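Local coordinates for protein quinone reductase (Klebsiella pneumoniae subsp. pneumoniae, PDB 4GI5) that binds flavin-adenine dinucleotide and probably works as an NAD(P)H dehydrogenase that reduces quinones, at residues 28-33 with 126-131; 118-123 with 171-176; 156-161 with 203-208; 166-171 with 207-212. All blocks are in the same frame, centred on the assembly; numbering follows the deposited sequence.

Contact 1 (28-33 with 126-131). With FAD (flavin-adenine dinucleotide), chain H.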
# COMPACT_ATOMS: atom_id res chain seq x y z
N ILE B 28 10.28 13.44 0.33
CA ILE B 28 10.29 12.23 -0.53
C ILE B 28 9.15 12.43 -1.49
O ILE B 28 7.97 12.54 -1.06
CB ILE B 28 10.13 10.92 0.29
CG1 ILE B 28 11.08 10.78 1.49
CG2 ILE B 28 10.32 9.76 -0.66
CD1 ILE B 28 12.52 10.85 1.09
N TYR B 29 9.40 12.41 -2.80
CA TYR B 29 8.44 12.87 -3.83
C TYR B 29 8.36 11.82 -4.93
O TYR B 29 9.36 11.39 -5.47
CB TYR B 29 8.90 14.22 -4.42
CG TYR B 29 8.26 14.64 -5.70
CD1 TYR B 29 6.97 15.21 -5.73
CD2 TYR B 29 8.90 14.47 -6.91
CE1 TYR B 29 6.41 15.59 -6.95
CE2 TYR B 29 8.32 14.86 -8.11
CZ TYR B 29 7.06 15.46 -8.09
OH TYR B 29 6.52 15.80 -9.31
N ALA B 30 7.16 11.36 -5.24
CA ALA B 30 6.88 10.36 -6.24
C ALA B 30 5.89 10.79 -7.29
O ALA B 30 4.70 10.66 -7.12
CB ALA B 30 6.37 9.07 -5.54
N HIS B 31 6.38 11.36 -8.42
CA HIS B 31 5.52 11.60 -9.56
C HIS B 31 6.42 11.60 -10.77
O HIS B 31 7.47 12.21 -10.70
CB HIS B 31 4.76 12.94 -9.48
CG HIS B 31 3.62 12.98 -10.42
ND1 HIS B 31 3.77 13.03 -11.80
CD2 HIS B 31 2.27 12.88 -10.21
CE1 HIS B 31 2.60 13.06 -12.37
NE2 HIS B 31 1.67 12.92 -11.44
N PRO B 32 6.00 10.88 -11.82
CA PRO B 32 6.83 10.78 -13.02
C PRO B 32 6.92 12.06 -13.91
O PRO B 32 7.87 12.22 -14.66
CB PRO B 32 6.11 9.69 -13.78
CG PRO B 32 4.76 9.65 -13.41
CD PRO B 32 4.83 10.01 -11.91
N GLU B 33 6.07 13.04 -13.69
CA GLU B 33 6.00 14.22 -14.61
C GLU B 33 6.18 15.53 -13.88
O GLU B 33 5.39 15.97 -13.05
CB GLU B 33 4.72 14.19 -15.42
CG GLU B 33 4.39 15.47 -16.25
CD GLU B 33 5.53 15.82 -17.22
OE1 GLU B 33 5.89 14.88 -17.95
OE2 GLU B 33 6.01 16.96 -17.14
N SER B 126 -3.12 3.84 -2.25
CA SER B 126 -1.88 3.54 -1.63
C SER B 126 -0.80 4.43 -2.28
O SER B 126 -1.10 5.23 -3.18
CB SER B 126 -1.59 2.04 -1.73
OG SER B 126 -1.71 1.58 -3.07
N MSE B 127 0.46 4.30 -1.83
CA MSE B 127 1.57 4.98 -2.51
C MSE B 127 1.76 4.42 -3.88
O MSE B 127 1.69 3.23 -4.10
CB MSE B 127 2.82 4.69 -1.65
CG MSE B 127 2.86 5.44 -0.34
SE MSE B 127 4.39 4.52 0.65
CE MSE B 127 4.57 5.93 2.00
N PRO B 128 2.23 5.27 -4.81
CA PRO B 128 2.82 4.74 -6.08
C PRO B 128 3.91 3.68 -5.75
O PRO B 128 4.63 3.82 -4.76
CB PRO B 128 3.43 5.98 -6.74
CG PRO B 128 2.56 7.09 -6.20
CD PRO B 128 2.34 6.76 -4.76
N ALA B 129 4.01 2.66 -6.58
CA ALA B 129 5.02 1.64 -6.39
C ALA B 129 6.42 2.13 -6.11
O ALA B 129 7.15 1.55 -5.31
CB ALA B 129 5.01 0.66 -7.53
N ILE B 130 6.88 3.16 -6.82
CA ILE B 130 8.24 3.59 -6.66
C ILE B 130 8.52 4.10 -5.22
O ILE B 130 9.61 3.87 -4.67
CB ILE B 130 8.65 4.66 -7.73
CG1 ILE B 130 10.15 4.81 -7.79
CG2 ILE B 130 8.02 5.97 -7.48
CD1 ILE B 130 10.57 5.64 -9.04
N MSE B 131 7.50 4.70 -4.63
CA MSE B 131 7.57 5.19 -3.23
C MSE B 131 7.52 4.00 -2.26
O MSE B 131 8.25 3.96 -1.26
CB MSE B 131 6.54 6.28 -2.77
CG MSE B 131 7.02 7.06 -1.41
SE MSE B 131 5.46 8.14 -1.18
CE MSE B 131 6.67 9.65 -1.85
PA FAD H . -2.08 15.92 -13.18
O1A FAD H . -0.69 16.28 -13.49
O2A FAD H . -2.89 14.98 -13.94
O5B FAD H . -2.99 17.28 -13.12
C5B FAD H . -4.33 17.38 -12.60
C4B FAD H . -4.91 18.69 -13.00
O4B FAD H . -4.27 19.70 -12.25
C3B FAD H . -4.80 18.97 -14.48
O3B FAD H . -6.09 19.41 -14.88
C2B FAD H . -3.82 20.10 -14.45
O2B FAD H . -3.90 20.97 -15.61
C1B FAD H . -4.03 20.84 -13.18
N9A FAD H . -2.81 21.61 -12.80
C8A FAD H . -1.41 21.28 -12.90
N7A FAD H . -0.64 22.26 -12.49
C5A FAD H . -1.56 23.24 -12.27
C6A FAD H . -1.49 24.66 -11.93
N6A FAD H . -0.28 25.06 -11.69
N1A FAD H . -2.62 25.43 -11.76
C2A FAD H . -3.82 24.89 -11.95
N3A FAD H . -3.95 23.55 -12.32
C4A FAD H . -2.88 22.85 -12.43
N1 FAD H . -7.71 8.62 -7.10
C2 FAD H . -8.29 8.24 -5.95
O2 FAD H . -9.09 9.04 -5.29
N3 FAD H . -8.07 6.99 -5.41
C4 FAD H . -7.38 6.04 -6.07
O4 FAD H . -7.11 4.95 -5.55
C4X FAD H . -6.78 6.43 -7.33
N5 FAD H . -6.00 5.53 -8.00
C5X FAD H . -5.31 5.95 -9.18
C6 FAD H . -4.49 5.13 -9.79
C7 FAD H . -3.71 5.55 -10.87
C7M FAD H . -2.78 4.61 -11.54
C8 FAD H . -3.90 6.85 -11.38
C8M FAD H . -3.12 7.29 -12.60
C9 FAD H . -4.76 7.71 -10.78
C9A FAD H . -5.48 7.29 -9.63
N10 FAD H . -6.27 8.17 -8.91
C10 FAD H . -6.92 7.78 -7.74
C1' FAD H . -6.41 9.58 -9.29
C2' FAD H . -5.14 10.27 -8.81
O2' FAD H . -4.98 10.37 -7.39
C3' FAD H . -5.03 11.71 -9.40
O3' FAD H . -4.92 11.47 -10.83
C4' FAD H . -3.78 12.48 -8.96
O4' FAD H . -3.93 12.85 -7.63
C5' FAD H . -3.67 13.81 -9.76
O5' FAD H . -2.45 14.40 -9.45
P FAD H . -1.37 14.56 -10.68
O1P FAD H . -0.20 15.27 -10.13
O2P FAD H . -1.10 13.31 -11.39
O3P FAD H . -2.26 15.55 -11.59

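Contact 2 (118-123 with 171-176). With FAD (flavin-adenine dinucleotide), chain H.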
# COMPACT_ATOMS: atom_id res chain seq x y z
N PHE B 118 6.25 13.13 2.84
CA PHE B 118 6.05 12.20 1.72
C PHE B 118 4.95 12.78 0.85
O PHE B 118 3.79 12.91 1.29
CB PHE B 118 5.62 10.80 2.21
CG PHE B 118 6.65 10.13 3.08
CD1 PHE B 118 6.84 10.49 4.40
CD2 PHE B 118 7.46 9.17 2.52
CE1 PHE B 118 7.82 9.83 5.18
CE2 PHE B 118 8.37 8.50 3.32
CZ PHE B 118 8.56 8.85 4.56
N GLN B 119 5.26 13.04 -0.43
CA GLN B 119 4.33 13.63 -1.31
C GLN B 119 4.10 12.73 -2.53
O GLN B 119 5.05 12.31 -3.17
CB GLN B 119 4.81 14.98 -1.86
CG GLN B 119 3.83 15.65 -2.72
CD GLN B 119 4.37 16.81 -3.47
OE1 GLN B 119 5.32 17.45 -3.05
NE2 GLN B 119 3.70 17.10 -4.59
N PHE B 120 2.82 12.40 -2.75
CA PHE B 120 2.42 11.47 -3.80
C PHE B 120 0.97 11.59 -4.20
O PHE B 120 0.13 11.96 -3.40
CB PHE B 120 2.73 10.03 -3.39
CG PHE B 120 2.07 9.58 -2.12
CD1 PHE B 120 2.68 9.82 -0.91
CD2 PHE B 120 0.86 8.88 -2.13
CE1 PHE B 120 2.10 9.45 0.27
CE2 PHE B 120 0.30 8.40 -0.95
CZ PHE B 120 0.89 8.75 0.27
N PRO B 121 0.65 11.30 -5.48
CA PRO B 121 -0.75 11.05 -5.85
C PRO B 121 -1.19 9.71 -5.24
O PRO B 121 -0.40 8.75 -5.21
CB PRO B 121 -0.69 10.94 -7.39
CG PRO B 121 0.70 10.39 -7.60
CD PRO B 121 1.59 10.95 -6.56
N LEU B 122 -2.42 9.66 -4.80
CA LEU B 122 -3.03 8.40 -4.37
C LEU B 122 -3.26 7.54 -5.57
O LEU B 122 -4.03 7.91 -6.48
CB LEU B 122 -4.32 8.72 -3.57
CG LEU B 122 -4.81 7.52 -2.76
CD1 LEU B 122 -3.88 7.12 -1.65
CD2 LEU B 122 -6.16 7.92 -2.23
N TRP B 123 -2.60 6.38 -5.64
CA TRP B 123 -2.75 5.47 -6.77
C TRP B 123 -3.22 4.11 -6.15
O TRP B 123 -2.46 3.51 -5.35
CB TRP B 123 -1.44 5.24 -7.54
CG TRP B 123 -1.10 6.34 -8.51
CD1 TRP B 123 -1.77 7.48 -8.76
CD2 TRP B 123 0.13 6.40 -9.31
NE1 TRP B 123 -1.08 8.24 -9.76
CE2 TRP B 123 0.09 7.60 -10.06
CE3 TRP B 123 1.17 5.55 -9.49
CZ2 TRP B 123 1.10 7.94 -10.94
CZ3 TRP B 123 2.23 5.90 -10.35
CH2 TRP B 123 2.14 7.07 -11.08
N LEU B 171 2.15 13.33 5.42
CA LEU B 171 1.87 13.03 4.04
C LEU B 171 1.22 14.24 3.35
O LEU B 171 0.36 14.91 3.93
CB LEU B 171 0.85 11.91 4.02
CG LEU B 171 1.15 10.55 4.74
CD1 LEU B 171 0.09 9.50 4.54
CD2 LEU B 171 2.49 10.03 4.33
N ILE B 172 1.50 14.39 2.06
CA ILE B 172 0.78 15.27 1.19
C ILE B 172 0.30 14.46 0.04
O ILE B 172 1.06 13.91 -0.70
CB ILE B 172 1.67 16.42 0.67
CG1 ILE B 172 2.22 17.28 1.77
CG2 ILE B 172 0.85 17.26 -0.30
CD1 ILE B 172 3.29 18.27 1.24
N VAL B 173 -0.99 14.24 -0.05
CA VAL B 173 -1.63 13.34 -0.97
C VAL B 173 -2.67 14.04 -1.82
O VAL B 173 -3.52 14.77 -1.37
CB VAL B 173 -2.38 12.25 -0.18
CG1 VAL B 173 -3.04 11.23 -1.12
CG2 VAL B 173 -1.39 11.61 0.79
N THR B 174 -2.64 13.77 -3.12
CA THR B 174 -3.67 14.20 -4.02
C THR B 174 -4.50 13.03 -4.49
O THR B 174 -3.92 12.00 -4.86
CB THR B 174 -3.07 14.90 -5.31
OG1 THR B 174 -2.07 14.05 -5.88
CG2 THR B 174 -2.36 16.26 -4.99
N ALA B 175 -5.80 13.18 -4.51
CA ALA B 175 -6.72 12.11 -4.85
C ALA B 175 -7.70 12.56 -5.91
O ALA B 175 -8.18 13.74 -5.91
CB ALA B 175 -7.46 11.64 -3.59
N GLY B 176 -8.03 11.67 -6.81
CA GLY B 176 -9.06 11.98 -7.79
C GLY B 176 -10.47 11.95 -7.28
O GLY B 176 -11.33 12.70 -7.77
PA FAD H . -2.08 15.92 -13.18
O1A FAD H . -0.69 16.28 -13.49
O2A FAD H . -2.89 14.98 -13.94
O5B FAD H . -2.99 17.28 -13.12
C5B FAD H . -4.33 17.38 -12.60
C4B FAD H . -4.91 18.69 -13.00
O4B FAD H . -4.27 19.70 -12.25
C3B FAD H . -4.80 18.97 -14.48
O3B FAD H . -6.09 19.41 -14.88
C2B FAD H . -3.82 20.10 -14.45
O2B FAD H . -3.90 20.97 -15.61
C1B FAD H . -4.03 20.84 -13.18
N9A FAD H . -2.81 21.61 -12.80
C8A FAD H . -1.41 21.28 -12.90
N7A FAD H . -0.64 22.26 -12.49
C5A FAD H . -1.56 23.24 -12.27
C6A FAD H . -1.49 24.66 -11.93
N6A FAD H . -0.28 25.06 -11.69
N1A FAD H . -2.62 25.43 -11.76
C2A FAD H . -3.82 24.89 -11.95
N3A FAD H . -3.95 23.55 -12.32
C4A FAD H . -2.88 22.85 -12.43
N1 FAD H . -7.71 8.62 -7.10
C2 FAD H . -8.29 8.24 -5.95
O2 FAD H . -9.09 9.04 -5.29
N3 FAD H . -8.07 6.99 -5.41
C4 FAD H . -7.38 6.04 -6.07
O4 FAD H . -7.11 4.95 -5.55
C4X FAD H . -6.78 6.43 -7.33
N5 FAD H . -6.00 5.53 -8.00
C5X FAD H . -5.31 5.95 -9.18
C6 FAD H . -4.49 5.13 -9.79
C7 FAD H . -3.71 5.55 -10.87
C7M FAD H . -2.78 4.61 -11.54
C8 FAD H . -3.90 6.85 -11.38
C8M FAD H . -3.12 7.29 -12.60
C9 FAD H . -4.76 7.71 -10.78
C9A FAD H . -5.48 7.29 -9.63
N10 FAD H . -6.27 8.17 -8.91
C10 FAD H . -6.92 7.78 -7.74
C1' FAD H . -6.41 9.58 -9.29
C2' FAD H . -5.14 10.27 -8.81
O2' FAD H . -4.98 10.37 -7.39
C3' FAD H . -5.03 11.71 -9.40
O3' FAD H . -4.92 11.47 -10.83
C4' FAD H . -3.78 12.48 -8.96
O4' FAD H . -3.93 12.85 -7.63
C5' FAD H . -3.67 13.81 -9.76
O5' FAD H . -2.45 14.40 -9.45
P FAD H . -1.37 14.56 -10.68
O1P FAD H . -0.20 15.27 -10.13
O2P FAD H . -1.10 13.31 -11.39
O3P FAD H . -2.26 15.55 -11.59

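Contact 3 (156-161 with 203-208)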
# COMPACT_ATOMS: atom_id res chain seq x y z
N GLY B 156 10.29 -5.02 20.86
CA GLY B 156 10.94 -4.20 19.86
C GLY B 156 10.77 -2.72 20.14
O GLY B 156 9.80 -2.29 20.71
N ASP B 157 11.72 -1.94 19.62
CA ASP B 157 11.66 -0.50 19.71
C ASP B 157 10.82 0.04 18.54
O ASP B 157 11.41 0.23 17.48
CB ASP B 157 13.02 0.14 19.63
CG ASP B 157 13.97 -0.19 20.82
OD1 ASP B 157 13.55 -0.92 21.73
OD2 ASP B 157 15.14 0.22 20.72
N ARG B 158 9.52 0.09 18.67
CA ARG B 158 8.66 0.57 17.60
C ARG B 158 7.39 1.11 18.19
O ARG B 158 7.13 1.02 19.38
CB ARG B 158 8.37 -0.64 16.72
CG ARG B 158 7.47 -1.69 17.35
CD ARG B 158 7.13 -2.79 16.38
NE ARG B 158 6.18 -3.76 16.88
CZ ARG B 158 5.80 -4.86 16.27
NH1 ARG B 158 6.30 -5.19 15.06
NH2 ARG B 158 4.83 -5.58 16.80
N TYR B 159 6.61 1.74 17.33
CA TYR B 159 5.37 2.35 17.60
C TYR B 159 5.50 3.47 18.66
O TYR B 159 5.15 3.28 19.83
CB TYR B 159 4.28 1.35 17.92
CG TYR B 159 3.82 0.48 16.74
CD1 TYR B 159 3.46 1.07 15.55
CD2 TYR B 159 3.80 -0.88 16.82
CE1 TYR B 159 2.99 0.32 14.48
CE2 TYR B 159 3.32 -1.69 15.76
CZ TYR B 159 2.87 -1.04 14.57
OH TYR B 159 2.44 -1.83 13.52
N GLY B 160 6.05 4.57 18.19
CA GLY B 160 6.42 5.70 19.05
C GLY B 160 7.82 5.63 19.64
O GLY B 160 8.16 6.49 20.48
N GLU B 161 8.60 4.63 19.27
CA GLU B 161 10.00 4.47 19.58
C GLU B 161 10.66 4.05 18.29
O GLU B 161 9.95 3.63 17.32
CB GLU B 161 10.22 3.32 20.56
CG GLU B 161 9.73 3.56 21.90
CD GLU B 161 9.98 2.33 22.79
OE1 GLU B 161 9.04 1.85 23.33
OE2 GLU B 161 11.13 1.83 22.84
N LEU B 203 5.13 5.20 9.51
CA LEU B 203 5.62 6.44 10.06
C LEU B 203 5.70 6.34 11.59
O LEU B 203 6.79 6.48 12.16
CB LEU B 203 4.79 7.63 9.58
CG LEU B 203 4.76 7.88 8.05
CD1 LEU B 203 3.94 9.14 7.77
CD2 LEU B 203 6.12 7.89 7.46
N PHE B 204 4.58 6.06 12.22
CA PHE B 204 4.60 5.94 13.71
C PHE B 204 5.45 4.73 14.09
O PHE B 204 6.17 4.75 15.12
CB PHE B 204 3.21 5.74 14.21
CG PHE B 204 3.09 5.72 15.74
CD1 PHE B 204 3.49 6.83 16.54
CD2 PHE B 204 2.55 4.61 16.34
CE1 PHE B 204 3.40 6.80 17.90
CE2 PHE B 204 2.41 4.59 17.71
CZ PHE B 204 2.86 5.66 18.45
N TYR B 205 5.45 3.67 13.29
CA TYR B 205 6.20 2.42 13.57
C TYR B 205 7.66 2.69 13.91
O TYR B 205 8.12 2.27 14.96
CB TYR B 205 6.00 1.40 12.39
CG TYR B 205 6.60 0.06 12.59
CD1 TYR B 205 7.98 -0.11 12.72
CD2 TYR B 205 5.77 -1.07 12.59
CE1 TYR B 205 8.48 -1.38 12.94
CE2 TYR B 205 6.28 -2.32 12.75
CZ TYR B 205 7.62 -2.47 12.96
OH TYR B 205 8.12 -3.73 13.24
N PRO B 206 8.45 3.37 13.07
CA PRO B 206 9.87 3.60 13.41
C PRO B 206 10.11 4.89 14.27
O PRO B 206 11.25 5.31 14.44
CB PRO B 206 10.53 3.71 12.02
CG PRO B 206 9.44 4.31 11.17
CD PRO B 206 8.21 3.64 11.62
N GLY B 207 9.05 5.47 14.75
CA GLY B 207 9.07 6.46 15.82
C GLY B 207 8.81 7.89 15.49
O GLY B 207 8.96 8.76 16.35
N PHE B 208 8.35 8.21 14.26
CA PHE B 208 7.97 9.56 13.93
C PHE B 208 6.82 10.01 14.80
O PHE B 208 5.96 9.21 15.14
CB PHE B 208 7.50 9.72 12.50
CG PHE B 208 8.62 9.73 11.47
CD1 PHE B 208 9.49 10.80 11.31
CD2 PHE B 208 8.73 8.70 10.57
CE1 PHE B 208 10.44 10.77 10.29
CE2 PHE B 208 9.66 8.70 9.59
CZ PHE B 208 10.54 9.75 9.42

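Contact 4 (166-171 with 207-212)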
# COMPACT_ATOMS: atom_id res chain seq x y z
N GLY B 166 11.75 11.79 17.86
CA GLY B 166 12.17 13.20 17.82
C GLY B 166 11.94 13.86 16.50
O GLY B 166 12.20 15.09 16.35
N LYS B 167 11.58 13.07 15.48
CA LYS B 167 11.37 13.66 14.13
C LYS B 167 9.91 13.67 13.90
O LYS B 167 9.15 12.93 14.55
CB LYS B 167 12.03 12.82 13.00
CG LYS B 167 13.50 12.59 13.18
CD LYS B 167 14.14 11.77 12.08
CE LYS B 167 15.57 11.32 12.40
NZ LYS B 167 16.45 12.49 12.34
N ARG B 168 9.45 14.51 12.97
CA ARG B 168 8.01 14.64 12.59
C ARG B 168 7.91 14.20 11.12
O ARG B 168 8.85 14.32 10.36
CB ARG B 168 7.55 16.09 12.69
CG ARG B 168 7.37 16.51 14.15
CD ARG B 168 7.05 18.06 14.30
NE ARG B 168 6.41 18.11 15.68
CZ ARG B 168 5.24 18.66 16.04
NH1 ARG B 168 4.47 19.41 15.22
NH2 ARG B 168 4.84 18.49 17.30
N ALA B 169 6.77 13.65 10.78
CA ALA B 169 6.46 13.21 9.36
C ALA B 169 5.05 13.61 9.02
O ALA B 169 4.12 13.72 9.87
CB ALA B 169 6.67 11.68 9.27
N MSE B 170 4.79 13.85 7.75
CA MSE B 170 3.45 14.24 7.27
C MSE B 170 3.33 13.72 5.81
O MSE B 170 4.34 13.71 5.08
CB MSE B 170 3.40 15.77 7.15
CG MSE B 170 2.04 16.17 6.77
SE MSE B 170 1.98 18.22 6.73
CE MSE B 170 2.95 18.69 5.10
N LEU B 171 2.15 13.33 5.42
CA LEU B 171 1.87 13.03 4.04
C LEU B 171 1.22 14.24 3.35
O LEU B 171 0.36 14.91 3.93
CB LEU B 171 0.85 11.91 4.02
CG LEU B 171 1.15 10.55 4.74
CD1 LEU B 171 0.09 9.50 4.54
CD2 LEU B 171 2.49 10.03 4.33
N GLY B 207 9.05 5.47 14.75
CA GLY B 207 9.07 6.46 15.82
C GLY B 207 8.81 7.89 15.49
O GLY B 207 8.96 8.76 16.35
N PHE B 208 8.35 8.21 14.26
CA PHE B 208 7.97 9.56 13.93
C PHE B 208 6.82 10.01 14.80
O PHE B 208 5.96 9.21 15.14
CB PHE B 208 7.50 9.72 12.50
CG PHE B 208 8.62 9.73 11.47
CD1 PHE B 208 9.49 10.80 11.31
CD2 PHE B 208 8.73 8.70 10.57
CE1 PHE B 208 10.44 10.77 10.29
CE2 PHE B 208 9.66 8.70 9.59
CZ PHE B 208 10.54 9.75 9.42
N GLU B 209 6.76 11.31 15.09
CA GLU B 209 5.47 11.97 15.43
C GLU B 209 4.77 12.26 14.09
O GLU B 209 5.37 12.96 13.28
CB GLU B 209 5.75 13.28 16.18
CG GLU B 209 6.37 13.01 17.53
CD GLU B 209 6.35 14.29 18.37
OE1 GLU B 209 6.75 15.35 17.84
OE2 GLU B 209 5.82 14.25 19.48
N VAL B 210 3.56 11.71 13.89
CA VAL B 210 2.93 11.85 12.62
C VAL B 210 1.92 13.00 12.68
O VAL B 210 1.02 13.03 13.51
CB VAL B 210 2.20 10.55 12.25
CG1 VAL B 210 1.67 10.66 10.82
CG2 VAL B 210 3.15 9.36 12.50
N LEU B 211 2.09 13.98 11.81
CA LEU B 211 1.12 15.04 11.72
C LEU B 211 -0.08 14.62 10.91
O LEU B 211 0.04 13.75 10.02
CB LEU B 211 1.78 16.26 11.10
CG LEU B 211 3.09 16.69 11.72
CD1 LEU B 211 3.50 17.96 11.05
CD2 LEU B 211 2.87 16.97 13.16
N PRO B 212 -1.25 15.24 11.11
CA PRO B 212 -2.40 14.99 10.23
C PRO B 212 -2.06 15.21 8.79
O PRO B 212 -1.25 16.12 8.50
CB PRO B 212 -3.45 16.04 10.69
CG PRO B 212 -3.08 16.26 12.12
CD PRO B 212 -1.59 16.27 12.15
O HOH W 1 0.43 12.60 7.63

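Contact 1 (28-33 with 126-131)
Ile28, near the end of strand 24-29 of a flavodoxin-like fold, and Ala30, just past it, pack against the first turn of helix 129-138. Ile28 offers its CG2 methyl, which lies 3.8 Å from CE of selenomethionine Met131. The same CE also rests against the backbone carbonyl of Ile28. Met131 reaches there by an extended start, with CG anti to the backbone N (chi1 -161°), and a bend at the selenium. Tyr29 turns its side chain to the other face of the sheet, where it makes a cation-pi contact with Lys42. Ala30 is the centre of the packing. Its CB meets CE of Met131 at 3.7 Å, CG2 of Ile130 at 4.0 Å and, more loosely, CG of Pro128 at 4.3 Å. Pro128 is the N-cap residue of the helix. No hydrogen bond joins the two segments; the contact is buried and mostly apolar. Beyond Ala30 the chain leaves the sheet and serves the cofactor. Pro86 of the second subunit packs on His31, which places this loop at the dimer interface. The imidazole of His31 is held at two points of its edge. Glu33 N donates to ND1 of His31 at 3.0 Å, in the plane of the ring. On the other side of the ring NE2 of His31 donates to the FAD phosphate oxygen O2P at 2.8 Å.

Contact 2 (118-123 with 171-176)
Phe120 and Val173 sit side by side on neighbouring parallel strands of the flavodoxin-like fold. The strand axes run 4.7 Å apart and 11° from parallel. The Phe120 side chain starts at CB and turns at once: CG sits between the backbone N and the carbonyl carbon (chi1 58°). This lays the ring alongside Val173, both pointing the same way. CB and CD2 of Phe120 lie near the Pro128 ring. CE1 of Phe120 meets CD2 of Leu171 at 4.1 Å, near the ring plane. CE2 and the tip atom CZ lie under CG2 of Val173, which sits over one ring face in a CH-pi contact, with Phe120 CZ at 3.7 Å from Val173 CG2. Backbone bonds run between the strands from Ile172 N to Phe118 O, through a weak one at Thr174 N, to Leu122 N, which gives to Thr174 O at 2.8 Å. On the opposite face of the sheet, Gln119 NE2 bonds to Asn38 O. The strand ends then grip FAD. Leu122 O accepts from ribityl O2' at 2.8 Å. Thr174 OG1 and FAD O4' are hydrogen-bonded at 2.8 Å. Gly176 N donates to flavin N1 at 3.1 Å, and the Trp123 ring lies with one face toward the dimethylbenzene end of the flavin. An N-H directed at N1 would probably stabilise negative charge there in the reduced flavin.

Contact 3 (156-161 with 203-208)
Tyr159 and Tyr205 make the tight part of this contact. The edge of the Tyr205 ring points at the face of the Tyr159 ring, with the planes at 62°, and Tyr159 CZ lies 3.5 Å from Tyr205 CD2. The Phe204 ring is equally close. One of its faces lies flat under the peptide that joins Tyr159 to Gly160, with Gly160 N over the ring centre. Backbone bonds fix this packing. Tyr159 N donates to Tyr205 O at 2.9 Å, and Gly160 N donates to Phe204 O at 3.1 Å. Phe204 O also accepts from Gly207 N, and the two donors come from opposite faces of the carbonyl plane. The more open side is that of Arg158, which is partly exposed. Its chain runs extended from CG to NE across the Tyr205 ring, with CD over the ring face in a CH-pi contact. Arg158 NH1 then donates to Tyr205 OH at 3.0 Å, in the guanidinium plane, while NE bonds to Gln252. The second subunit closes over the aromatic group: its Asn188 bonds to Tyr159 OH, and its Trp124 meets the Tyr205 ring edge-to-face. Phe208 N bonds to Leu203 O and Gly207 takes a positive phi. This is a Schellman motif that ends helix 196-204, and the loop 156-161 docks on that helix end.

Contact 4 (166-171 with 207-212)
Lys167 and Glu209 begin the backbone bonding between the last two strands of the parallel sheet. Glu209 N donates to Lys167 O at 2.9 Å. Ala169 N then gives to Glu209 O, and Leu211 N gives to Ala169 O at 2.8 Å. Next the pairing is interrupted: a water accepts from Leu171 N and donates to Leu211 O at 2.7 Å, and Leu171 pairs again with Leu214. The apolar contacts include one on the face of the sheet that carries Ala169 and Val210. There CB of Ala169 sits over one face of the Phe208 ring, 3.7 Å from its centroid, in a CH-pi contact. CB of Lys167 touches the same ring 3.7 Å from Phe208 CD1. With CG anti to its carbonyl carbon (chi1 -76°), the Phe208 ring is laid against Ala169 CB. Further along, CB of selenomethionine Met170 meets CB of Leu211 at 4.3 Å. The charged contacts of Arg168 and Glu209 lie on the opposite face, at the more exposed edge. Arg168 NE and Glu209 OE1 form a long salt bridge of 3.5 Å. The guanidinium and carboxylate planes are turned 67° apart, so the pair is not a flat two-pronged one. Arg168 NH1 also touches CD2 of Leu211 at 3.6 Å, and its main partners are the carbonyls of Leu241 and Thr244. Lys167, on the Phe208 side, carries its NZ to Ala113 O. Parallel pairing of strands 168-174 and 209-216, joined in the chain through helix 196-204, is the beta-alpha-beta arrangement of the flavodoxin-like fold.

Overall arrangement
From the N terminus, strand 24-29 meets the start of helix 129-138 in contact 1, closing a loop of 92 residues. Strand 115-121 lies inside that loop and opens contact 2, so contacts 1 and 2 cross; both reach FAD. Contact 2 pairs this strand with 168-174. Before it closes, the loop at 156-161 opens contact 3 and 166-171 opens contact 4, so both cross contact 2. Contacts 3 and 4 end on overlapping segments around Gly207 and Phe208, with contact 4 joining 168-174 to 209-216. Leu171 is shared by contacts 2 and 4. Leu203 of contact 3 packs on both. Contacts 1, 2 and 3 touch the second subunit; contact 4 does not.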